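Conserved hypothetical protein Pfu-838710-001 (Pyrococcus furiosus, PDB 1YEM) is of unknown function but, as a CYTH-domain protein related to class IV adenylyl cyclases, probably binds a triphosphate-containing substrate within its beta barrel. Local coordinates at residues D41-V46 against L51-G56; K61-T66 against G86-A91; N75-E80 against E143-I148. All blocks are in the same frame, centred on the assembly; numbering follows the deposited sequence.

Interaction 1. Residues D41-V46 against L51-G56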
ATOM      1  N   ASP B  41      11.532   5.353  -7.559  1.00 37.82           N
ATOM      2  CA  ASP B  41      10.843   5.943  -6.432  1.00 37.08           C
ATOM      3  C   ASP B  41       9.985   7.058  -6.931  1.00 38.34           C
ATOM      4  O   ASP B  41      10.487   7.952  -7.593  1.00 39.33           O
ATOM      5  CB  ASP B  41      11.845   6.500  -5.429  1.00 35.84           C
ATOM      6  CG  ASP B  41      12.629   5.427  -4.734  1.00 35.58           C
ATOM      7  OD1 ASP B  41      13.533   5.792  -3.976  1.00 35.98           O
ATOM      8  OD2 ASP B  41      12.350   4.223  -4.935  1.00 35.71           O
ATOM      9  N   VAL B  42       8.687   7.000  -6.612  1.00 37.75           N
ATOM     10  CA  VAL B  42       7.734   8.081  -6.913  1.00 35.84           C
ATOM     11  C   VAL B  42       7.349   8.777  -5.591  1.00 35.49           C
ATOM     12  O   VAL B  42       6.815   8.154  -4.685  1.00 30.91           O
ATOM     13  CB  VAL B  42       6.472   7.528  -7.623  1.00 36.59           C
ATOM     14  CG1 VAL B  42       5.496   8.658  -8.001  1.00 37.37           C
ATOM     15  CG2 VAL B  42       6.854   6.733  -8.855  1.00 35.54           C
ATOM     16  N   TYR B  43       7.646  10.064  -5.487  1.00 38.30           N
ATOM     17  CA  TYR B  43       7.322  10.842  -4.304  1.00 40.71           C
ATOM     18  C   TYR B  43       6.067  11.657  -4.562  1.00 43.20           C
ATOM     19  O   TYR B  43       5.904  12.210  -5.645  1.00 43.18           O
ATOM     20  CB  TYR B  43       8.466  11.796  -3.954  1.00 42.38           C
ATOM     21  CG  TYR B  43       9.619  11.127  -3.293  1.00 42.67           C
ATOM     22  CD1 TYR B  43       9.708  11.072  -1.894  1.00 42.51           C
ATOM     23  CD2 TYR B  43      10.637  10.538  -4.053  1.00 43.34           C
ATOM     24  CE1 TYR B  43      10.776  10.457  -1.269  1.00 41.77           C
ATOM     25  CE2 TYR B  43      11.722   9.920  -3.439  1.00 41.84           C
ATOM     26  CZ  TYR B  43      11.784   9.873  -2.046  1.00 43.03           C
ATOM     27  OH  TYR B  43      12.841   9.238  -1.423  1.00 43.52           O
ATOM     28  N   PHE B  44       5.206  11.736  -3.544  1.00 45.33           N
ATOM     29  CA  PHE B  44       3.969  12.490  -3.598  1.00 44.50           C
ATOM     30  C   PHE B  44       4.071  13.681  -2.686  1.00 46.14           C
ATOM     31  O   PHE B  44       4.550  13.540  -1.565  1.00 48.46           O
ATOM     32  CB  PHE B  44       2.808  11.618  -3.126  1.00 45.25           C
ATOM     33  CG  PHE B  44       2.433  10.558  -4.092  1.00 43.94           C
ATOM     34  CD1 PHE B  44       1.649  10.857  -5.180  1.00 44.42           C
ATOM     35  CD2 PHE B  44       2.876   9.254  -3.924  1.00 45.79           C
ATOM     36  CE1 PHE B  44       1.297   9.876  -6.101  1.00 45.15           C
ATOM     37  CE2 PHE B  44       2.528   8.261  -4.842  1.00 45.56           C
ATOM     38  CZ  PHE B  44       1.739   8.580  -5.933  1.00 45.07           C
ATOM     39  N   GLU B  45       3.586  14.840  -3.142  1.00 48.05           N
ATOM     40  CA  GLU B  45       3.657  16.070  -2.354  1.00 52.93           C
ATOM     41  C   GLU B  45       2.870  15.931  -1.076  1.00 50.51           C
ATOM     42  O   GLU B  45       1.691  15.617  -1.096  1.00 50.96           O
ATOM     43  CB  GLU B  45       3.117  17.278  -3.131  1.00 55.79           C
ATOM     44  CG  GLU B  45       3.981  17.726  -4.313  1.00 60.13           C
ATOM     45  CD  GLU B  45       3.317  18.836  -5.166  1.00 62.04           C
ATOM     46  OE1 GLU B  45       2.529  19.642  -4.601  1.00 63.56           O
ATOM     47  OE2 GLU B  45       3.589  18.891  -6.403  1.00 66.16           O
ATOM     48  N   VAL B  46       3.543  16.168   0.035  1.00 50.20           N
ATOM     49  CA  VAL B  46       2.916  16.197   1.345  1.00 51.52           C
ATOM     50  C   VAL B  46       3.616  17.295   2.124  1.00 53.17           C
ATOM     51  O   VAL B  46       4.746  17.639   1.814  1.00 53.15           O
ATOM     52  CB  VAL B  46       3.047  14.816   2.096  1.00 51.69           C
ATOM     53  CG1 VAL B  46       2.005  13.828   1.597  1.00 50.95           C
ATOM     54  CG2 VAL B  46       4.479  14.221   1.950  1.00 50.58           C
ATOM     55  N   LEU B  51       7.320  12.404   4.440  1.00 42.52           N
ATOM     56  CA  LEU B  51       7.633  11.905   3.100  1.00 40.95           C
ATOM     57  C   LEU B  51       6.732  10.732   2.785  1.00 40.80           C
ATOM     58  O   LEU B  51       6.340   9.979   3.691  1.00 38.25           O
ATOM     59  CB  LEU B  51       9.083  11.459   2.994  1.00 40.71           C
ATOM     60  CG  LEU B  51      10.143  12.533   3.203  1.00 41.32           C
ATOM     61  CD1 LEU B  51      11.492  11.885   3.450  1.00 40.75           C
ATOM     62  CD2 LEU B  51      10.184  13.484   1.992  1.00 42.13           C
ATOM     63  N   LEU B  52       6.407  10.585   1.500  1.00 38.88           N
ATOM     64  CA  LEU B  52       5.537   9.528   1.033  1.00 39.81           C
ATOM     65  C   LEU B  52       6.023   9.130  -0.307  1.00 38.16           C
ATOM     66  O   LEU B  52       6.118   9.970  -1.184  1.00 35.99           O
ATOM     67  CB  LEU B  52       4.076  10.026   0.918  1.00 40.70           C
ATOM     68  CG  LEU B  52       3.049   9.027   0.340  1.00 40.85           C
ATOM     69  CD1 LEU B  52       2.905   7.798   1.243  1.00 39.75           C
ATOM     70  CD2 LEU B  52       1.697   9.705   0.137  1.00 41.13           C
ATOM     71  N   ARG B  53       6.349   7.853  -0.468  1.00 40.06           N
ATOM     72  CA  ARG B  53       6.798   7.344  -1.760  1.00 40.37           C
ATOM     73  C   ARG B  53       6.437   5.891  -1.997  1.00 35.27           C
ATOM     74  O   ARG B  53       6.323   5.088  -1.055  1.00 33.81           O
ATOM     75  CB  ARG B  53       8.323   7.516  -1.939  1.00 43.05           C
ATOM     76  CG  ARG B  53       9.182   6.629  -1.067  1.00 45.04           C
ATOM     77  CD  ARG B  53      10.449   6.185  -1.765  1.00 45.51           C
ATOM     78  NE  ARG B  53      11.582   6.298  -0.853  1.00 48.86           N
ATOM     79  CZ  ARG B  53      11.887   5.434   0.111  1.00 48.57           C
ATOM     80  NH1 ARG B  53      11.185   4.331   0.303  1.00 51.40           N
ATOM     81  NH2 ARG B  53      12.928   5.669   0.873  1.00 49.42           N
ATOM     82  N   ILE B  54       6.257   5.577  -3.275  1.00 34.52           N
ATOM     83  CA  ILE B  54       6.083   4.215  -3.740  1.00 36.25           C
ATOM     84  C   ILE B  54       7.386   3.835  -4.430  1.00 34.35           C
ATOM     85  O   ILE B  54       7.871   4.565  -5.287  1.00 34.80           O
ATOM     86  CB  ILE B  54       4.902   4.079  -4.748  1.00 36.18           C
ATOM     87  CG1 ILE B  54       3.610   4.706  -4.176  1.00 38.75           C
ATOM     88  CG2 ILE B  54       4.662   2.627  -5.113  1.00 35.09           C
ATOM     89  CD1 ILE B  54       3.256   4.279  -2.778  1.00 39.71           C
ATOM     90  N   ARG B  55       7.945   2.704  -4.041  1.00 31.11           N
ATOM     91  CA  ARG B  55       9.185   2.233  -4.615  1.00 33.69           C
ATOM     92  C   ARG B  55       8.915   0.960  -5.351  1.00 33.08           C
ATOM     93  O   ARG B  55       8.313   0.056  -4.790  1.00 32.40           O
ATOM     94  CB  ARG B  55      10.253   1.968  -3.511  1.00 32.32           C
ATOM     95  CG  ARG B  55      11.515   1.164  -3.997  1.00 31.71           C
ATOM     96  CD  ARG B  55      12.651   1.151  -2.939  1.00 29.74           C
ATOM     97  NE  ARG B  55      13.191   2.490  -2.758  1.00 28.64           N
ATOM     98  CZ  ARG B  55      13.952   2.892  -1.742  1.00 26.57           C
ATOM     99  NH1 ARG B  55      14.347   4.164  -1.682  1.00 26.01           N
ATOM    100  NH2 ARG B  55      14.327   2.060  -0.805  1.00 23.27           N
ATOM    101  N   GLY B  56       9.402   0.877  -6.590  1.00 32.84           N
ATOM    102  CA  GLY B  56       9.456  -0.392  -7.314  1.00 33.43           C
ATOM    103  C   GLY B  56      10.893  -0.859  -7.473  1.00 33.53           C
ATOM    104  O   GLY B  56      11.764  -0.065  -7.741  1.00 34.22           O
TER
HETATM  105  O   HOH W   1       7.105  12.917  -0.250  1.00 35.19           O
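Asp41 lies beside Arg55 and is gripped side-on: NE donates to OD2 and NH1 to OD1, both at 2.9 Å and both nearly straight at 170°. Carboxylate and guanidinium planes differ by only 21°, and each oxygen is met on its syn side. Arg53 is the second cation. Its non-hydrogen-bonded pairing with Tyr43 sets CB over a face of the Tyr43 ring, 3.9 Å from the centroid, a CH-pi contact. With CG between the backbone N and the carbonyl carbon (chi1 70°) and bends at chi2 and chi3, the chain then brings Arg53 NE to Tyr43 OH, to which it donates at 3.2 Å; its 3.7 Å ion pair with Asp41 OD1 is long and purely electrostatic.

The strands form an antiparallel hairpin, with Val42 and Ile54 as a hydrogen-bonded pair. On the other face Ile54 CG1 meets the Phe44 ring at its edge, 3.8 Å from CE2, under helix 88-97. Packing slackens toward the turn: partly exposed Val46 approaches Leu52 CB only to 4.3 Å through CG2, and a water bridges Phe44 O and Leu52 N where direct pairing gives out. Leu98 of the second subunit also packs on Val46 and Leu52.

Two arginines outnumber one carboxylate in this cluster, which would probably carry net positive charge, consistent with the basic residues that CYTH proteins use, among acidic ones, to hold a triphosphate inside the barrel.

Interaction 2. Residues K61-T66 against G86-A91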
ATOM      1  N   LYS B  61      11.347  -7.732  -8.542  1.00 49.62           N
ATOM      2  CA  LYS B  61       9.887  -7.742  -8.640  1.00 51.80           C
ATOM      3  C   LYS B  61       9.238  -7.502  -7.264  1.00 50.22           C
ATOM      4  O   LYS B  61       8.263  -8.163  -6.906  1.00 49.84           O
ATOM      5  CB  LYS B  61       9.365  -9.058  -9.284  1.00 53.76           C
ATOM      6  CG  LYS B  61       9.662  -9.196 -10.803  1.00 54.29           C
ATOM      7  N   LYS B  62       9.796  -6.559  -6.498  1.00 47.03           N
ATOM      8  CA  LYS B  62       9.230  -6.175  -5.204  1.00 44.08           C
ATOM      9  C   LYS B  62       8.857  -4.702  -5.244  1.00 40.58           C
ATOM     10  O   LYS B  62       9.466  -3.908  -5.994  1.00 34.64           O
ATOM     11  CB  LYS B  62      10.207  -6.444  -4.045  1.00 46.50           C
ATOM     12  CG  LYS B  62      10.559  -7.952  -3.766  1.00 47.75           C
ATOM     13  CD  LYS B  62       9.387  -8.913  -3.968  1.00 48.54           C
ATOM     14  CE  LYS B  62       9.629 -10.264  -3.275  1.00 49.20           C
ATOM     15  N   TYR B  63       7.846  -4.349  -4.444  1.00 38.10           N
ATOM     16  CA  TYR B  63       7.286  -2.989  -4.414  1.00 38.62           C
ATOM     17  C   TYR B  63       6.920  -2.611  -2.996  1.00 36.34           C
ATOM     18  O   TYR B  63       6.524  -3.457  -2.209  1.00 34.59           O
ATOM     19  CB  TYR B  63       6.078  -2.877  -5.353  1.00 42.24           C
ATOM     20  CG  TYR B  63       6.306  -3.629  -6.623  1.00 42.28           C
ATOM     21  CD1 TYR B  63       7.036  -3.067  -7.660  1.00 43.15           C
ATOM     22  CD2 TYR B  63       5.855  -4.943  -6.762  1.00 44.35           C
ATOM     23  CE1 TYR B  63       7.292  -3.769  -8.833  1.00 43.29           C
ATOM     24  CE2 TYR B  63       6.099  -5.663  -7.927  1.00 45.08           C
ATOM     25  CZ  TYR B  63       6.818  -5.066  -8.963  1.00 44.93           C
ATOM     26  OH  TYR B  63       7.059  -5.775 -10.118  1.00 45.38           O
ATOM     27  N   TYR B  64       7.089  -1.335  -2.669  1.00 35.68           N
ATOM     28  CA  TYR B  64       6.959  -0.869  -1.305  1.00 35.59           C
ATOM     29  C   TYR B  64       6.276   0.449  -1.267  1.00 33.12           C
ATOM     30  O   TYR B  64       6.363   1.212  -2.194  1.00 31.10           O
ATOM     31  CB  TYR B  64       8.337  -0.723  -0.650  1.00 37.46           C
ATOM     32  CG  TYR B  64       9.108  -1.998  -0.683  1.00 38.50           C
ATOM     33  CD1 TYR B  64       9.900  -2.318  -1.780  1.00 38.53           C
ATOM     34  CD2 TYR B  64       9.025  -2.910   0.369  1.00 38.83           C
ATOM     35  CE1 TYR B  64      10.606  -3.512  -1.831  1.00 40.16           C
ATOM     36  CE2 TYR B  64       9.722  -4.105   0.336  1.00 39.62           C
ATOM     37  CZ  TYR B  64      10.514  -4.403  -0.775  1.00 39.56           C
ATOM     38  OH  TYR B  64      11.203  -5.586  -0.841  1.00 40.36           O
ATOM     39  N   LEU B  65       5.586   0.686  -0.170  1.00 35.61           N
ATOM     40  CA  LEU B  65       5.036   1.968   0.155  1.00 39.62           C
ATOM     41  C   LEU B  65       5.752   2.417   1.412  1.00 38.50           C
ATOM     42  O   LEU B  65       5.821   1.668   2.384  1.00 39.59           O
ATOM     43  CB  LEU B  65       3.541   1.851   0.409  1.00 42.51           C
ATOM     44  CG  LEU B  65       2.786   3.172   0.652  1.00 46.05           C
ATOM     45  CD1 LEU B  65       1.330   3.050   0.201  1.00 47.51           C
ATOM     46  CD2 LEU B  65       2.858   3.606   2.124  1.00 46.18           C
ATOM     47  N   THR B  66       6.307   3.627   1.380  1.00 37.76           N
ATOM     48  CA  THR B  66       7.098   4.134   2.499  1.00 38.39           C
ATOM     49  C   THR B  66       6.608   5.510   2.940  1.00 36.46           C
ATOM     50  O   THR B  66       6.364   6.384   2.115  1.00 35.95           O
ATOM     51  CB  THR B  66       8.589   4.230   2.122  1.00 39.51           C
ATOM     52  OG1 THR B  66       9.045   2.957   1.639  1.00 40.55           O
ATOM     53  CG2 THR B  66       9.432   4.641   3.323  1.00 39.74           C
ATOM     54  N   GLY B  86       1.650  -5.193  -3.588  1.00 38.01           N
ATOM     55  CA  GLY B  86       1.602  -6.146  -4.686  1.00 39.30           C
ATOM     56  C   GLY B  86       1.699  -5.507  -6.051  1.00 38.19           C
ATOM     57  O   GLY B  86       2.032  -6.175  -6.992  1.00 38.28           O
ATOM     58  N   ASP B  87       1.409  -4.209  -6.153  1.00 39.99           N
ATOM     59  CA  ASP B  87       1.324  -3.543  -7.450  1.00 41.77           C
ATOM     60  C   ASP B  87       1.722  -2.067  -7.394  1.00 42.95           C
ATOM     61  O   ASP B  87       1.029  -1.232  -6.794  1.00 44.97           O
ATOM     62  CB  ASP B  87      -0.091  -3.677  -8.022  1.00 43.27           C
ATOM     63  CG  ASP B  87      -0.180  -3.224  -9.465  1.00 43.04           C
ATOM     64  OD1 ASP B  87      -0.465  -4.052 -10.336  1.00 45.63           O
ATOM     65  OD2 ASP B  87       0.029  -2.037  -9.734  1.00 46.45           O
ATOM     66  N   PHE B  88       2.826  -1.767  -8.071  1.00 41.87           N
ATOM     67  CA  PHE B  88       3.386  -0.438  -8.176  1.00 41.03           C
ATOM     68  C   PHE B  88       2.439   0.539  -8.831  1.00 41.76           C
ATOM     69  O   PHE B  88       2.162   1.623  -8.299  1.00 40.63           O
ATOM     70  CB  PHE B  88       4.683  -0.516  -9.006  1.00 40.61           C
ATOM     71  CG  PHE B  88       5.392   0.798  -9.167  1.00 40.34           C
ATOM     72  CD1 PHE B  88       6.312   1.242  -8.200  1.00 39.79           C
ATOM     73  CD2 PHE B  88       5.169   1.588 -10.285  1.00 39.66           C
ATOM     74  CE1 PHE B  88       6.988   2.470  -8.354  1.00 39.68           C
ATOM     75  CE2 PHE B  88       5.841   2.808 -10.438  1.00 40.76           C
ATOM     76  CZ  PHE B  88       6.752   3.245  -9.457  1.00 39.96           C
ATOM     77  N   GLU B  89       1.960   0.170 -10.009  1.00 45.68           N
ATOM     78  CA  GLU B  89       1.194   1.103 -10.830  1.00 47.36           C
ATOM     79  C   GLU B  89      -0.140   1.419 -10.162  1.00 44.43           C
ATOM     80  O   GLU B  89      -0.536   2.568 -10.099  1.00 44.78           O
ATOM     81  CB  GLU B  89       0.988   0.543 -12.244  1.00 52.69           C
ATOM     82  CG  GLU B  89       2.298   0.196 -13.019  1.00 57.05           C
ATOM     83  CD  GLU B  89       3.110   1.434 -13.488  1.00 62.15           C
ATOM     84  OE1 GLU B  89       4.091   1.234 -14.264  1.00 64.69           O
ATOM     85  OE2 GLU B  89       2.782   2.595 -13.090  1.00 64.07           O
ATOM     86  N   LYS B  90      -0.801   0.397  -9.627  1.00 41.65           N
ATOM     87  CA  LYS B  90      -2.083   0.575  -8.939  1.00 42.56           C
ATOM     88  C   LYS B  90      -1.992   1.477  -7.717  1.00 42.05           C
ATOM     89  O   LYS B  90      -2.911   2.260  -7.453  1.00 37.39           O
ATOM     90  CB  LYS B  90      -2.654  -0.777  -8.523  1.00 44.09           C
ATOM     91  CG  LYS B  90      -3.214  -1.573  -9.674  1.00 45.15           C
ATOM     92  CD  LYS B  90      -3.775  -2.882  -9.175  1.00 47.78           C
ATOM     93  CE  LYS B  90      -4.575  -3.606 -10.249  1.00 48.38           C
ATOM     94  NZ  LYS B  90      -4.910  -4.971  -9.758  1.00 49.87           N
ATOM     95  N   ALA B  91      -0.885   1.365  -6.969  1.00 42.37           N
ATOM     96  CA  ALA B  91      -0.650   2.231  -5.816  1.00 40.86           C
ATOM     97  C   ALA B  91      -0.485   3.675  -6.250  1.00 40.85           C
ATOM     98  O   ALA B  91      -0.970   4.597  -5.592  1.00 38.91           O
ATOM     99  CB  ALA B  91       0.570   1.768  -5.045  1.00 42.04           C
TER
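Tyr63, on strand 62-70, leans its ring against the start of helix 88-97, where Phe88 CB is its nearest neighbour. Tracing the tyrosine outward, CB is already 4.4 Å from Phe88 N. With CG beside the backbone N (chi1 -40°), the ring swings toward the helix start and stands with one face beneath that same nitrogen, which lies 4.2 Å from Tyr63 CG. The two ortho carbons then part company. CD1 meets Phe88 CB at 3.7 Å, the tightest touch of the contact, and CE1 follows along the same methylene at 4.2 Å. On the other side CD2 comes within 4.0 Å of Gly86 O, which approaches the ring obliquely, and CE2 trails it. CZ and OH run on past both residues, so the contact is made by CB and the ring carbons short of CZ.

Phe88 crosses Tyr63 at about a right angle: its CG is anti to the backbone N (chi1 -179°), and the ring leads away from the tyrosine to lie over Val42 and Ile54 of the barrel wall. The contact thus joins the outside of the CYTH barrel to the helix that follows strand 77-85 and covers that wall. Just before Phe88, Asp87 is the N-cap of the helix, its OD2 accepting from Lys90 N at 2.6 Å in a nearly straight bond of 173°, on the anti side of the carboxylate. Just before Tyr63, Lys61 and Lys62 both face Val57 in a G1 beta bulge, where strand 62-70 begins. Phe83 of the second subunit packs on Asp87 and Ala91, and Gly86 shares backbone hydrogen bonds with that subunit.

Interaction 3. Residues N75-E80 against E143-I148; sequences NEEFYE and EAKEKI
Glu76 and Lys145 both place CG beside the backbone N (chi1 -71° and -69°) and then run extended, so that two long chains meet at about a right angle between the start of strand 77-85 and helix 141-154. Glu77, its first torsion off the staggered positions at -131°, sends an equally extended chain to the same ammonium. Each acid uses OE1. Glu77 OE1 lies 3.6 Å from Lys145 NZ, and Glu76 OE1 forms a longer salt bridge to NZ at 3.7 Å. Both oxygens also come within 3.5 Å of Lys145 CE, so they lie alongside the end of the chain as much as at its tip.

A third acid is near, Asp72 OD2 lying close to Glu77 OE1. Val11 of strand 10-17 also touches the lysine side chain, while Asn74 makes a weak hydrogen bond to Glu76 OE2. A leucine in place of Lys145 would probably leave Glu76 and Glu77 without this shared counter-charge, their carboxylates freer to swing apart.

Ala144 and Ile148 add apolar packing on the barrel strands, but between these two segments the link is mainly electrostatic, one cation shared by two acids at distances that suggest attraction of charge rather than tightly directed bonds.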
ATOM      1  N   ASN B  75      18.563  16.241   7.905  1.00 48.15           N
ATOM      2  CA  ASN B  75      18.087  15.076   7.132  1.00 43.53           C
ATOM      3  C   ASN B  75      18.909  13.842   7.493  1.00 40.55           C
ATOM      4  O   ASN B  75      19.206  13.018   6.644  1.00 39.59           O
ATOM      5  CB  ASN B  75      18.104  15.330   5.602  1.00 43.03           C
ATOM      6  CG  ASN B  75      17.121  16.410   5.167  1.00 42.80           C
ATOM      7  OD1 ASN B  75      16.038  16.527   5.724  1.00 46.54           O
ATOM      8  ND2 ASN B  75      17.495  17.193   4.146  1.00 40.35           N
ATOM      9  N   GLU B  76      19.264  13.725   8.771  1.00 38.58           N
ATOM     10  CA  GLU B  76      20.058  12.595   9.263  1.00 37.20           C
ATOM     11  C   GLU B  76      19.281  11.660  10.159  1.00 36.05           C
ATOM     12  O   GLU B  76      19.812  10.664  10.600  1.00 33.59           O
ATOM     13  CB  GLU B  76      21.282  13.110  10.004  1.00 36.79           C
ATOM     14  CG  GLU B  76      22.308  13.730   9.072  1.00 37.72           C
ATOM     15  CD  GLU B  76      23.528  14.283   9.802  1.00 37.66           C
ATOM     16  OE1 GLU B  76      23.641  14.066  11.016  1.00 39.86           O
ATOM     17  OE2 GLU B  76      24.373  14.934   9.146  1.00 36.24           O
ATOM     18  N   GLU B  77      18.005  11.967  10.379  1.00 37.65           N
ATOM     19  CA  GLU B  77      17.222  11.359  11.434  1.00 39.87           C
ATOM     20  C   GLU B  77      15.789  11.220  10.943  1.00 38.98           C
ATOM     21  O   GLU B  77      15.134  12.222  10.595  1.00 35.71           O
ATOM     22  CB  GLU B  77      17.261  12.276  12.632  1.00 45.50           C
ATOM     23  CG  GLU B  77      17.603  11.655  13.946  1.00 49.89           C
ATOM     24  CD  GLU B  77      18.162  12.713  14.900  1.00 53.25           C
ATOM     25  OE1 GLU B  77      19.371  13.029  14.803  1.00 55.69           O
ATOM     26  OE2 GLU B  77      17.384  13.247  15.714  1.00 55.34           O
ATOM     27  N   PHE B  78      15.301   9.984  10.906  1.00 37.80           N
ATOM     28  CA  PHE B  78      14.012   9.694  10.300  1.00 38.77           C
ATOM     29  C   PHE B  78      13.206   8.728  11.118  1.00 38.70           C
ATOM     30  O   PHE B  78      13.748   7.804  11.703  1.00 37.56           O
ATOM     31  CB  PHE B  78      14.210   9.078   8.920  1.00 37.18           C
ATOM     32  CG  PHE B  78      14.868   9.985   7.938  1.00 37.69           C
ATOM     33  CD1 PHE B  78      14.109  10.840   7.138  1.00 37.93           C
ATOM     34  CD2 PHE B  78      16.261   9.976   7.785  1.00 36.48           C
ATOM     35  CE1 PHE B  78      14.736  11.695   6.195  1.00 38.64           C
ATOM     36  CE2 PHE B  78      16.878  10.808   6.881  1.00 36.99           C
ATOM     37  CZ  PHE B  78      16.115  11.675   6.072  1.00 37.51           C
ATOM     38  N   TYR B  79      11.896   8.938  11.145  1.00 42.39           N
ATOM     39  CA  TYR B  79      10.973   7.885  11.551  1.00 45.25           C
ATOM     40  C   TYR B  79      10.346   7.321  10.279  1.00 44.51           C
ATOM     41  O   TYR B  79       9.859   8.068   9.430  1.00 39.67           O
ATOM     42  CB  TYR B  79       9.883   8.401  12.499  1.00 49.05           C
ATOM     43  CG  TYR B  79       8.856   7.329  12.798  1.00 50.38           C
ATOM     44  CD1 TYR B  79       9.226   6.161  13.473  1.00 51.22           C
ATOM     45  CD2 TYR B  79       7.524   7.459  12.374  1.00 50.25           C
ATOM     46  CE1 TYR B  79       8.296   5.151  13.742  1.00 52.40           C
ATOM     47  CE2 TYR B  79       6.583   6.461  12.636  1.00 51.36           C
ATOM     48  CZ  TYR B  79       6.976   5.306  13.324  1.00 51.79           C
ATOM     49  OH  TYR B  79       6.069   4.302  13.595  1.00 51.66           O
ATOM     50  N   GLU B  80      10.363   6.003  10.142  1.00 45.06           N
ATOM     51  CA  GLU B  80       9.890   5.379   8.915  1.00 46.77           C
ATOM     52  C   GLU B  80       8.861   4.287   9.182  1.00 43.93           C
ATOM     53  O   GLU B  80       9.022   3.485  10.092  1.00 39.04           O
ATOM     54  CB  GLU B  80      11.079   4.799   8.129  1.00 47.55           C
ATOM     55  CG  GLU B  80      10.664   3.944   6.921  1.00 49.92           C
ATOM     56  CD  GLU B  80      11.823   3.580   6.010  1.00 51.13           C
ATOM     57  OE1 GLU B  80      11.564   3.010   4.936  1.00 54.12           O
ATOM     58  OE2 GLU B  80      12.988   3.855   6.363  1.00 54.31           O
ATOM     59  N   GLU B 143      25.130   8.544  19.722  1.00 43.39           N
ATOM     60  CA  GLU B 143      26.017   7.384  19.641  1.00 43.35           C
ATOM     61  C   GLU B 143      26.079   6.884  18.210  1.00 41.64           C
ATOM     62  O   GLU B 143      27.149   6.544  17.716  1.00 40.53           O
ATOM     63  CB  GLU B 143      25.566   6.256  20.588  1.00 43.00           C
ATOM     64  N   ALA B 144      24.918   6.859  17.551  1.00 40.12           N
ATOM     65  CA  ALA B 144      24.795   6.422  16.163  1.00 39.15           C
ATOM     66  C   ALA B 144      25.681   7.270  15.203  1.00 38.03           C
ATOM     67  O   ALA B 144      26.487   6.726  14.440  1.00 33.01           O
ATOM     68  CB  ALA B 144      23.324   6.472  15.737  1.00 39.97           C
ATOM     69  N   LYS B 145      25.542   8.588  15.281  1.00 36.58           N
ATOM     70  CA  LYS B 145      26.352   9.501  14.472  1.00 40.43           C
ATOM     71  C   LYS B 145      27.857   9.290  14.678  1.00 40.52           C
ATOM     72  O   LYS B 145      28.644   9.450  13.745  1.00 41.86           O
ATOM     73  CB  LYS B 145      25.991  10.957  14.782  1.00 40.87           C
ATOM     74  CG  LYS B 145      24.596  11.366  14.292  1.00 42.55           C
ATOM     75  CD  LYS B 145      24.264  12.831  14.649  1.00 42.58           C
ATOM     76  CE  LYS B 145      22.824  13.166  14.325  1.00 43.50           C
ATOM     77  NZ  LYS B 145      22.550  14.617  14.459  1.00 45.69           N
ATOM     78  N   GLU B 146      28.254   8.942  15.895  1.00 40.60           N
ATOM     79  CA  GLU B 146      29.665   8.690  16.190  1.00 42.37           C
ATOM     80  C   GLU B 146      30.171   7.455  15.456  1.00 38.52           C
ATOM     81  O   GLU B 146      31.240   7.488  14.863  1.00 39.43           O
ATOM     82  CB  GLU B 146      29.905   8.549  17.696  1.00 45.14           C
ATOM     83  CG  GLU B 146      29.930   9.877  18.431  1.00 48.37           C
ATOM     84  CD  GLU B 146      30.255   9.700  19.897  1.00 52.22           C
ATOM     85  OE1 GLU B 146      29.407   9.183  20.640  1.00 55.10           O
ATOM     86  OE2 GLU B 146      31.371  10.054  20.304  1.00 56.28           O
ATOM     87  N   LYS B 147      29.394   6.375  15.495  1.00 37.17           N
ATOM     88  CA  LYS B 147      29.693   5.173  14.714  1.00 36.98           C
ATOM     89  C   LYS B 147      29.792   5.466  13.209  1.00 35.78           C
ATOM     90  O   LYS B 147      30.741   5.031  12.539  1.00 33.92           O
ATOM     91  CB  LYS B 147      28.634   4.100  14.944  1.00 40.16           C
ATOM     92  CG  LYS B 147      28.594   3.548  16.354  1.00 42.67           C
ATOM     93  CD  LYS B 147      27.592   2.401  16.471  1.00 44.90           C
ATOM     94  CE  LYS B 147      27.502   1.874  17.929  1.00 45.79           C
ATOM     95  N   ILE B 148      28.809   6.206  12.686  1.00 33.21           N
ATOM     96  CA  ILE B 148      28.779   6.572  11.278  1.00 30.82           C
ATOM     97  C   ILE B 148      30.012   7.389  10.901  1.00 29.01           C
ATOM     98  O   ILE B 148      30.603   7.179   9.858  1.00 32.54           O
ATOM     99  CB  ILE B 148      27.467   7.362  10.927  1.00 31.77           C
ATOM    100  CG1 ILE B 148      26.259   6.422  10.946  1.00 31.28           C
ATOM    101  CG2 ILE B 148      27.575   8.060   9.552  1.00 32.21           C
ATOM    102  CD1 ILE B 148      24.940   7.146  11.145  1.00 33.40           C
TER

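All three contacts meet on one antiparallel barrel. Interactions 1 and 2 are neighbours, their centres 11 Å apart: strands 50-57 and 62-70 run side by side, with Arg53 O and Arg55 O probably accepting from Thr66 N and Tyr64 N, both at 2.8 Å. Phe88 CZ of interaction 2 packs 3.5 Å from Val42 CG2 of interaction 1. The centre of interaction 3 lies about 21 Å from that of interaction 1 and about 27 Å from that of interaction 2, which is on the opposite side of the chain's centre, yet strand 77-85 ties it in through Glu80 OE1, 3.1 Å from Thr66 CG2. Interaction 1 offers the cluster likeliest to face a phosphate-bearing ligand.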